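Local coordinates for putative amino acid binding protein (Streptococcus mutans, PDB 4C0R) that probably captures glutathione outside the cell and delivers it to the cystine ABC importer TcyBC for uptake, at residues G57-K62 with A77-Y82; N84-N89 with K209-L214; T112-G117 with P122-F127. All coordinates share one frame; numbering follows the deposited sequence.

Contact 1 (G57-K62 with A77-Y82); sequences GLDSDK and ANKYLY. With CD (cadmium ion), chain U.
Tyr80, Leu58 and Asp59 all carry CG anti to the carbonyl carbon, at chi1 -49° in Tyr80, which brings the tyrosine ring to Leu58 CB and its OH to the Asp59 carboxylate. Leu58 and Asp59 belong to the end of helix 51-59, which closes in a Schellman motif, with Asp61 the first residue to leave helical geometry at a positive phi. The contact joins this helix end to the chain around the start of strand 81-96, within a protein of the bacterial extracellular solute-binding family 3.

Tyr80 OH donates to Asp59 OD1 at 2.8 Å, on the syn side of the carboxylate but 34° out of its plane. Ring and carboxylate planes are nearly parallel, 7° apart; OD1 sits at the ring edge and also comes within 3.1 Å of Tyr80 CE1. The other partner is apolar: Leu58 CB approaches that same CE1 obliquely at 3.7 Å, and its branch CD1 lies near CD1 of the ring. Lys79 CB covers one ring face over its centre, 3.6 Å above the plane of Tyr80. Leu58 also reaches Ile195 of strand 191-196, which continues the buried side of the contact into the sheet.

On the outer side, Asp59 and Lys79 are both exposed. Their charged ends do not touch, Asp59 OD2 and Lys79 NZ being 5.0 Å apart, yet one water spans them: it donates to Asp59 OD2 and accepts from Lys79 NZ. Each oxygen of Asp59 thus has its own partner, which should limit rotation of the carboxylate. Beyond the helix end Asp61 shares a cadmium ion with Asp199, the metal standing 2.7 Å from Asp61 OD1.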
loop_
_atom_site.group_PDB
_atom_site.type_symbol
_atom_site.label_atom_id
_atom_site.label_comp_id
_atom_site.label_asym_id
_atom_site.label_seq_id
_atom_site.Cartn_x
_atom_site.Cartn_y
_atom_site.Cartn_z
ATOM N N GLY A 57 8.615 8.069 12.757
ATOM C CA GLY A 57 10.039 8.081 12.473
ATOM C C GLY A 57 10.428 9.018 11.358
ATOM O O GLY A 57 11.496 9.630 11.383
ATOM N N LEU A 58 9.552 9.163 10.365
ATOM C CA LEU A 58 9.788 10.155 9.349
ATOM C C LEU A 58 9.669 11.563 9.959
ATOM O O LEU A 58 10.413 12.467 9.578
ATOM C CB LEU A 58 8.799 10.026 8.185
ATOM C CG LEU A 58 8.952 8.791 7.292
ATOM C CD1 LEU A 58 7.713 8.696 6.401
ATOM C CD2 LEU A 58 10.244 8.862 6.464
ATOM N N ASP A 59 8.729 11.752 10.885
ATOM C CA ASP A 59 8.590 13.061 11.551
ATOM C C ASP A 59 9.867 13.429 12.297
ATOM O O ASP A 59 10.234 14.603 12.361
ATOM C CB ASP A 59 7.505 13.003 12.618
ATOM C CG ASP A 59 6.101 12.885 12.040
ATOM O OD1 ASP A 59 5.909 13.189 10.848
ATOM O OD2 ASP A 59 5.203 12.498 12.793
ATOM N N SER A 60 10.518 12.452 12.912
ATOM C CA SER A 60 11.694 12.742 13.746
ATOM C C SER A 60 13.028 12.614 13.001
ATOM O O SER A 60 14.114 12.786 13.580
ATOM C CB SER A 60 11.688 11.816 14.931
ATOM O OG SER A 60 11.922 10.457 14.566
ATOM N N ASP A 61 12.942 12.300 11.716
ATOM C CA ASP A 61 14.098 11.925 10.917
ATOM C C ASP A 61 14.928 10.731 11.397
ATOM O O ASP A 61 16.076 10.579 10.982
ATOM C CB ASP A 61 15.010 13.125 10.606
ATOM C CG ASP A 61 14.775 13.639 9.193
ATOM O OD1 ASP A 61 15.321 13.007 8.174
ATOM O OD2 ASP A 61 13.997 14.612 9.131
ATOM N N LYS A 62 14.318 9.849 12.189
ATOM C CA LYS A 62 14.826 8.525 12.440
ATOM C C LYS A 62 14.821 7.768 11.113
ATOM O O LYS A 62 15.711 7.007 10.843
ATOM C CB LYS A 62 13.950 7.765 13.432
ATOM C CG LYS A 62 14.350 6.316 13.671
ATOM C CD LYS A 62 13.436 5.683 14.733
ATOM C CE LYS A 62 13.876 4.279 15.163
ATOM N NZ LYS A 62 13.138 3.845 16.382
ATOM N N ALA A 77 0.623 14.649 2.763
ATOM C CA ALA A 77 1.445 15.549 1.989
ATOM C C ALA A 77 1.744 16.811 2.789
ATOM O O ALA A 77 2.712 17.477 2.540
ATOM C CB ALA A 77 0.801 15.874 0.687
ATOM N N ASN A 78 0.893 17.085 3.762
ATOM C CA ASN A 78 1.150 18.218 4.672
ATOM C C ASN A 78 2.412 18.008 5.488
ATOM O O ASN A 78 2.972 18.947 6.031
ATOM C CB ASN A 78 0.008 18.409 5.641
ATOM C CG ASN A 78 -1.206 18.992 5.001
ATOM O OD1 ASN A 78 -1.130 19.616 3.957
ATOM N ND2 ASN A 78 -2.355 18.786 5.629
ATOM N N LYS A 79 2.861 16.768 5.620
ATOM C CA LYS A 79 3.952 16.422 6.521
ATOM C C LYS A 79 5.160 15.763 5.838
ATOM O O LYS A 79 6.267 15.793 6.368
ATOM C CB LYS A 79 3.490 15.452 7.601
ATOM C CG LYS A 79 2.514 16.005 8.594
ATOM C CD LYS A 79 2.217 14.906 9.617
ATOM C CE LYS A 79 0.902 15.061 10.309
ATOM N NZ LYS A 79 0.644 13.796 11.073
ATOM N N TYR A 80 4.921 15.117 4.696
ATOM C CA TYR A 80 5.954 14.299 4.041
ATOM C C TYR A 80 6.102 14.666 2.597
ATOM O O TYR A 80 5.133 15.070 1.973
ATOM C CB TYR A 80 5.599 12.796 4.115
ATOM C CG TYR A 80 5.211 12.416 5.542
ATOM C CD1 TYR A 80 6.150 12.473 6.578
ATOM C CD2 TYR A 80 3.914 12.070 5.869
ATOM C CE1 TYR A 80 5.773 12.193 7.884
ATOM C CE2 TYR A 80 3.540 11.796 7.198
ATOM C CZ TYR A 80 4.466 11.853 8.173
ATOM O OH TYR A 80 4.073 11.576 9.477
ATOM N N LEU A 81 7.304 14.466 2.036
ATOM C CA LEU A 81 7.482 14.563 0.587
ATOM C C LEU A 81 7.033 13.240 -0.087
ATOM O O LEU A 81 7.145 12.147 0.503
ATOM C CB LEU A 81 8.939 14.749 0.222
ATOM C CG LEU A 81 9.654 15.903 0.926
ATOM C CD1 LEU A 81 11.100 15.993 0.532
ATOM C CD2 LEU A 81 8.893 17.148 0.664
ATOM N N TYR A 82 6.477 13.376 -1.288
ATOM C CA TYR A 82 6.073 12.239 -2.134
ATOM C C TYR A 82 7.013 12.094 -3.350
ATOM O O TYR A 82 7.391 13.079 -4.015
ATOM C CB TYR A 82 4.656 12.415 -2.600
ATOM C CG TYR A 82 3.656 11.902 -1.635
ATOM C CD1 TYR A 82 3.292 12.598 -0.500
ATOM C CD2 TYR A 82 3.023 10.682 -1.880
ATOM C CE1 TYR A 82 2.373 12.103 0.398
ATOM C CE2 TYR A 82 2.115 10.162 -0.982
ATOM C CZ TYR A 82 1.775 10.886 0.142
ATOM O OH TYR A 82 0.845 10.349 0.991
HETATM CD CD CD U . 17.122 14.981 8.495
HETATM O O HOH W 1 2.899 14.018 12.841
#

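Contact 2 (N84-N89 with K209-L214); sequences NPTASN and KRLKKL
Leu211 reaches out from helix 201-216 with both methyls on Thr86 and CD1 also on the carbonyl of Asn84. Thr86 CG2 faces the fork of the leucine, 3.9 Å from Leu211 CD1 and 4.0 Å from Leu211 CD2, while Leu211 CD1 packs 3.7 Å from the carbonyl oxygen Asn84 O. The interface is van der Waals in character, the side chains of Thr86 and Leu211 passing each other at a slant.

Thr86 has its OG1 between backbone N and carbonyl carbon, chi1 66°, which turns its methyl to the leucine and lets the hydroxyl make a weak bond to Val192 O of the adjoining strand. Tyr27 OH holds Thr86 O, and Asn208 OD1, one turn earlier on the leucine's helix, accepts from Asn84 N. The helix itself is tied to helix 27-36 through Arg210, whose NE and NH2 bond Val35 O and Glu34 O, and through Leu211 packing on Val31.

Strand 81-96 pairs with 191-196 here and with 160-163 and 179-183 further along, consistent with one of the strands that link the lobes of a two-lobed solute-binding protein, here packed against by helix 201-216, late in the chain.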
loop_
_atom_site.group_PDB
_atom_site.type_symbol
_atom_site.label_atom_id
_atom_site.label_comp_id
_atom_site.label_asym_id
_atom_site.label_seq_id
_atom_site.Cartn_x
_atom_site.Cartn_y
_atom_site.Cartn_z
ATOM N N ASN A 84 7.437 10.526 -7.325
ATOM C CA ASN A 84 6.537 10.249 -8.413
ATOM C C ASN A 84 5.940 8.867 -8.156
ATOM O O ASN A 84 6.484 8.046 -7.395
ATOM C CB ASN A 84 7.294 10.335 -9.715
ATOM C CG ASN A 84 7.683 11.789 -10.029
ATOM O OD1 ASN A 84 6.986 12.740 -9.616
ATOM N ND2 ASN A 84 8.790 11.951 -10.697
ATOM N N PRO A 85 4.766 8.636 -8.719
ATOM C CA PRO A 85 4.085 7.390 -8.396
ATOM C C PRO A 85 4.849 6.196 -8.956
ATOM O O PRO A 85 5.536 6.311 -9.988
ATOM C CB PRO A 85 2.712 7.537 -9.096
ATOM C CG PRO A 85 2.973 8.490 -10.167
ATOM C CD PRO A 85 4.020 9.463 -9.684
ATOM N N THR A 86 4.717 5.070 -8.268
ATOM C CA THR A 86 5.383 3.843 -8.710
ATOM C C THR A 86 4.440 2.737 -9.196
ATOM O O THR A 86 4.859 1.810 -9.899
ATOM C CB THR A 86 6.247 3.288 -7.592
ATOM O OG1 THR A 86 5.388 2.879 -6.538
ATOM C CG2 THR A 86 7.279 4.304 -7.128
ATOM N N ALA A 87 3.161 2.814 -8.897
ATOM C CA ALA A 87 2.211 1.803 -9.323
ATOM C C ALA A 87 0.820 2.367 -9.176
ATOM O O ALA A 87 0.612 3.342 -8.453
ATOM C CB ALA A 87 2.333 0.539 -8.458
ATOM N N SER A 88 -0.120 1.760 -9.883
ATOM C CA SER A 88 -1.531 2.049 -9.818
ATOM C C SER A 88 -2.263 0.830 -9.293
ATOM O O SER A 88 -2.135 -0.275 -9.848
ATOM C CB SER A 88 -2.042 2.498 -11.197
ATOM O OG SER A 88 -3.384 2.964 -11.069
ATOM N N ASN A 89 -3.060 0.995 -8.246
ATOM C CA ASN A 89 -3.572 -0.119 -7.486
ATOM C C ASN A 89 -4.958 0.182 -6.950
ATOM O O ASN A 89 -5.135 0.701 -5.833
ATOM C CB ASN A 89 -2.618 -0.371 -6.349
ATOM C CG ASN A 89 -2.794 -1.694 -5.675
ATOM O OD1 ASN A 89 -3.632 -2.497 -6.064
ATOM N ND2 ASN A 89 -1.962 -1.951 -4.670
ATOM N N LYS A 209 14.493 11.088 -10.293
ATOM C CA LYS A 209 15.293 10.992 -11.488
ATOM C C LYS A 209 15.453 9.511 -11.888
ATOM O O LYS A 209 15.323 9.128 -13.081
ATOM C CB LYS A 209 16.645 11.641 -11.269
ATOM N N ARG A 210 15.729 8.673 -10.889
ATOM C CA ARG A 210 15.865 7.232 -11.147
ATOM C C ARG A 210 14.544 6.606 -11.631
ATOM O O ARG A 210 14.543 5.739 -12.504
ATOM C CB ARG A 210 16.394 6.529 -9.913
ATOM C CG ARG A 210 17.863 6.904 -9.580
ATOM C CD ARG A 210 18.847 6.244 -10.490
ATOM N NE ARG A 210 18.851 4.816 -10.348
ATOM C CZ ARG A 210 19.184 3.945 -11.267
ATOM N NH1 ARG A 210 19.647 4.380 -12.456
ATOM N NH2 ARG A 210 19.077 2.653 -11.033
ATOM N N LEU A 211 13.422 6.948 -10.996
ATOM C CA LEU A 211 12.162 6.367 -11.395
ATOM C C LEU A 211 11.854 6.713 -12.845
ATOM O O LEU A 211 11.335 5.865 -13.572
ATOM C CB LEU A 211 11.008 6.815 -10.504
ATOM C CG LEU A 211 11.022 6.289 -9.080
ATOM C CD1 LEU A 211 9.953 6.968 -8.187
ATOM C CD2 LEU A 211 10.772 4.836 -9.107
ATOM N N LYS A 212 12.221 7.916 -13.275
ATOM C CA LYS A 212 11.915 8.323 -14.676
ATOM C C LYS A 212 12.777 7.487 -15.574
ATOM O O LYS A 212 12.315 6.958 -16.581
ATOM C CB LYS A 212 12.183 9.792 -14.887
ATOM C CG LYS A 212 11.973 10.204 -16.361
ATOM N N LYS A 213 14.031 7.295 -15.205
ATOM C CA LYS A 213 14.944 6.506 -16.020
ATOM C C LYS A 213 14.485 5.045 -16.123
ATOM O O LYS A 213 14.469 4.448 -17.205
ATOM C CB LYS A 213 16.375 6.622 -15.504
ATOM C CG LYS A 213 17.370 5.788 -16.240
ATOM C CD LYS A 213 18.763 6.026 -15.720
ATOM C CE LYS A 213 19.818 5.217 -16.511
ATOM N NZ LYS A 213 21.176 5.385 -15.901
ATOM N N LEU A 214 14.074 4.485 -14.979
ATOM C CA LEU A 214 13.670 3.100 -14.906
ATOM C C LEU A 214 12.325 2.871 -15.590
ATOM O O LEU A 214 12.057 1.772 -16.101
ATOM C CB LEU A 214 13.666 2.614 -13.469
ATOM C CG LEU A 214 15.027 2.616 -12.764
ATOM C CD1 LEU A 214 14.751 2.263 -11.312
ATOM C CD2 LEU A 214 16.031 1.688 -13.407
#

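Contact 3 (T112-G117 with P122-F127); sequences TQVVQG and PMLQKF. With GDS (oxidized glutathione disulfide), chain C.
Leu124 meets Thr112 and Val114 inside a beta-alpha-beta unit, in which strand 111-114 leads through helix 120-130 to strand 137-140, parallel to the first. The contact is where the helix lies against the strand that precedes it.

The apolar contacts all pass through one methyl. Leu124 CD1 stands 3.8 Å from Val114 CG1 and 3.9 Å from Thr112 CG2, touching two alternate residues that share a strand face. Val114 passes the leucine at a slant, whereas Thr112 CG2 and Leu124 CD1 reach toward each other tip to tip. Leu138 of the neighbouring strand touches all three side chains, extending the packing across the sheet.

Polar interactions set the strand side. With chi1 -170° Thr112 holds OG1 opposite its backbone N, where it bonds Phe159 O, and the methyl is given over to the helix. Backbone bonds from Thr112 and Val114 to Asn139 pair the two strands. Gln113, whose CB points away from the helix, is held by Asn151 through OE1.

On the ligand side, Lys160 NZ bonds Gln113 O and Arg76 NH2 bonds Gly117 O; both the lysine and the arginine also hydrogen-bond the bound glutathione disulfide, which makes these second-shell bonds. Val115, a pocket residue, packs its side chain against the ligand: its CG1 lies 3.7 Å from ligand atom CD1, next to N2, and its CG2 is 3.7 Å from OE6 of a glycine carboxylate.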
loop_
_atom_site.group_PDB
_atom_site.type_symbol
_atom_site.label_atom_id
_atom_site.label_comp_id
_atom_site.label_asym_id
_atom_site.label_seq_id
_atom_site.Cartn_x
_atom_site.Cartn_y
_atom_site.Cartn_z
ATOM N N THR A 112 -16.604 -4.939 9.454
ATOM C CA THR A 112 -15.311 -5.028 8.811
ATOM C C THR A 112 -14.237 -4.715 9.837
ATOM O O THR A 112 -14.498 -4.133 10.877
ATOM C CB THR A 112 -15.215 -4.038 7.631
ATOM O OG1 THR A 112 -14.019 -4.341 6.921
ATOM C CG2 THR A 112 -15.110 -2.643 8.066
ATOM N N GLN A 113 -13.022 -5.102 9.505
ATOM C CA GLN A 113 -11.842 -4.770 10.264
ATOM C C GLN A 113 -11.075 -3.682 9.528
ATOM O O GLN A 113 -11.052 -3.653 8.274
ATOM C CB GLN A 113 -10.956 -5.975 10.448
ATOM C CG GLN A 113 -11.558 -6.999 11.488
ATOM C CD GLN A 113 -10.612 -8.162 11.747
ATOM O OE1 GLN A 113 -10.313 -8.948 10.874
ATOM N NE2 GLN A 113 -10.123 -8.248 12.964
ATOM N N VAL A 114 -10.505 -2.781 10.309
ATOM C CA VAL A 114 -9.665 -1.683 9.783
ATOM C C VAL A 114 -8.462 -1.472 10.675
ATOM O O VAL A 114 -8.457 -1.885 11.852
ATOM C CB VAL A 114 -10.422 -0.379 9.644
ATOM C CG1 VAL A 114 -11.499 -0.530 8.548
ATOM C CG2 VAL A 114 -11.081 0.029 10.965
ATOM N N VAL A 115 -7.439 -0.849 10.099
ATOM C CA VAL A 115 -6.218 -0.492 10.821
ATOM C C VAL A 115 -6.027 1.014 10.810
ATOM O O VAL A 115 -6.010 1.634 9.765
ATOM C CB VAL A 115 -5.008 -1.171 10.223
ATOM C CG1 VAL A 115 -3.724 -0.719 10.963
ATOM C CG2 VAL A 115 -5.132 -2.667 10.295
ATOM N N GLN A 116 -5.947 1.623 12.010
ATOM C CA GLN A 116 -5.800 3.065 12.132
ATOM C C GLN A 116 -4.706 3.614 11.212
ATOM O O GLN A 116 -3.629 3.035 11.087
ATOM C CB GLN A 116 -5.534 3.478 13.598
ATOM N N GLY A 117 -5.025 4.726 10.582
ATOM C CA GLY A 117 -4.076 5.464 9.761
ATOM C C GLY A 117 -4.056 4.964 8.329
ATOM O O GLY A 117 -3.363 5.573 7.504
ATOM N N PRO A 122 -10.736 6.694 6.963
ATOM C CA PRO A 122 -11.559 7.876 6.690
ATOM C C PRO A 122 -12.603 7.642 5.591
ATOM O O PRO A 122 -13.643 8.242 5.571
ATOM C CB PRO A 122 -10.540 8.955 6.272
ATOM C CG PRO A 122 -9.250 8.227 6.051
ATOM C CD PRO A 122 -9.298 7.001 6.901
ATOM N N MET A 123 -12.310 6.723 4.670
ATOM C CA MET A 123 -13.267 6.364 3.647
ATOM C C MET A 123 -14.541 5.811 4.277
ATOM O O MET A 123 -15.666 6.191 3.894
ATOM C CB MET A 123 -12.657 5.280 2.716
ATOM C CG MET A 123 -13.573 4.976 1.582
ATOM S SD MET A 123 -12.780 3.690 0.617
ATOM C CE MET A 123 -11.504 4.733 -0.018
ATOM N N LEU A 124 -14.389 4.886 5.222
ATOM C CA LEU A 124 -15.528 4.227 5.834
ATOM C C LEU A 124 -16.191 5.183 6.820
ATOM O O LEU A 124 -17.415 5.136 7.031
ATOM C CB LEU A 124 -15.117 2.924 6.472
ATOM C CG LEU A 124 -14.842 1.813 5.429
ATOM C CD1 LEU A 124 -14.187 0.627 6.067
ATOM C CD2 LEU A 124 -16.130 1.434 4.776
ATOM N N GLN A 125 -15.394 6.052 7.420
ATOM C CA GLN A 125 -16.001 7.044 8.342
ATOM C C GLN A 125 -16.885 7.990 7.573
ATOM O O GLN A 125 -17.958 8.408 8.082
ATOM C CB GLN A 125 -14.943 7.811 9.126
ATOM C CG GLN A 125 -14.249 6.962 10.131
ATOM C CD GLN A 125 -13.015 7.586 10.743
ATOM O OE1 GLN A 125 -12.311 8.397 10.113
ATOM N NE2 GLN A 125 -12.731 7.180 11.959
ATOM N N LYS A 126 -16.456 8.393 6.381
ATOM C CA LYS A 126 -17.300 9.210 5.494
ATOM C C LYS A 126 -18.550 8.481 5.082
ATOM O O LYS A 126 -19.633 9.053 5.006
ATOM C CB LYS A 126 -16.534 9.708 4.283
ATOM C CG LYS A 126 -17.397 10.398 3.265
ATOM N N PHE A 127 -18.415 7.199 4.778
ATOM C CA PHE A 127 -19.569 6.419 4.398
ATOM C C PHE A 127 -20.567 6.413 5.554
ATOM O O PHE A 127 -21.790 6.489 5.361
ATOM C CB PHE A 127 -19.151 4.976 4.093
ATOM C CG PHE A 127 -20.297 4.076 3.739
ATOM C CD1 PHE A 127 -21.028 3.434 4.717
ATOM C CD2 PHE A 127 -20.662 3.898 2.395
ATOM C CE1 PHE A 127 -22.108 2.603 4.354
ATOM C CE2 PHE A 127 -21.709 3.097 2.047
ATOM C CZ PHE A 127 -22.439 2.446 3.037
HETATM C CD1 GDS C . -0.740 -2.660 12.133
HETATM N N2 GDS C . -1.371 -3.719 11.333
HETATM C CA2 GDS C . -0.513 -4.372 10.414
HETATM C C2 GDS C . 0.327 -5.507 10.885
HETATM O O2 GDS C . 1.371 -5.823 10.277
HETATM C CB2 GDS C . -0.358 -3.989 8.992
HETATM S SG2 GDS C . -1.508 -2.735 8.469
HETATM N N3 GDS C . -0.115 -6.219 12.066
HETATM C CA3 GDS C . 0.722 -7.281 12.623
HETATM C C3 GDS C . 1.341 -6.636 13.860
HETATM O OE3 GDS C . 1.530 -7.308 14.923
HETATM O OE4 GDS C . 1.677 -5.416 13.882
HETATM N N4 GDS C . -2.919 -2.353 5.573
HETATM C CA4 GDS C . -3.977 -3.306 5.808
HETATM C C4 GDS C . -5.220 -2.605 6.232
HETATM O OE5 GDS C . -5.412 -1.379 5.968
HETATM O OE6 GDS C . -6.098 -3.306 6.808
HETATM C C5 GDS C . -1.619 -2.845 5.240
HETATM O O5 GDS C . -1.433 -4.055 5.119
HETATM C CA5 GDS C . -0.594 -1.805 5.159
HETATM N N5 GDS C . -0.935 -0.551 4.624
HETATM C CB5 GDS C . 0.388 -1.834 6.283
HETATM S SG5 GDS C . -0.406 -1.176 7.775
HETATM C CA6 GDS C . -3.365 2.366 1.814
HETATM C C6 GDS C . -2.803 3.591 2.518
HETATM O OE7 GDS C . -3.236 3.877 3.668
HETATM O OE8 GDS C . -1.917 4.296 1.977
HETATM N N6 GDS C . -2.876 2.395 0.423
HETATM C CB6 GDS C . -2.979 1.116 2.518
HETATM C CG6 GDS C . -1.485 1.183 2.906
HETATM C CD6 GDS C . -1.065 -0.225 3.273
HETATM O O6 GDS C . -0.794 -1.127 2.467
#

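In the fold
Contacts 1 and 2 lie on one side of the molecule and contact 3 on the other. Contacts 1 and 2 both use strand 81-96 and adjoin in sequence, their centres about 20 Å apart; contact 1 lies at the start of the strand, contact 2 a few residues further along. Contact 3 is nested in the chain loop closed by contact 2, with centres about 28 Å apart, and its centre is about 22 Å from that of contact 1, nearest atoms about 9 Å apart. It alone touches the glutathione disulfide, through Val115. The side chain of Tyr80 in contact 1 lies about 10 Å from the ligand, and that of Thr86 in contact 2 about 11 Å, so neither reaches it.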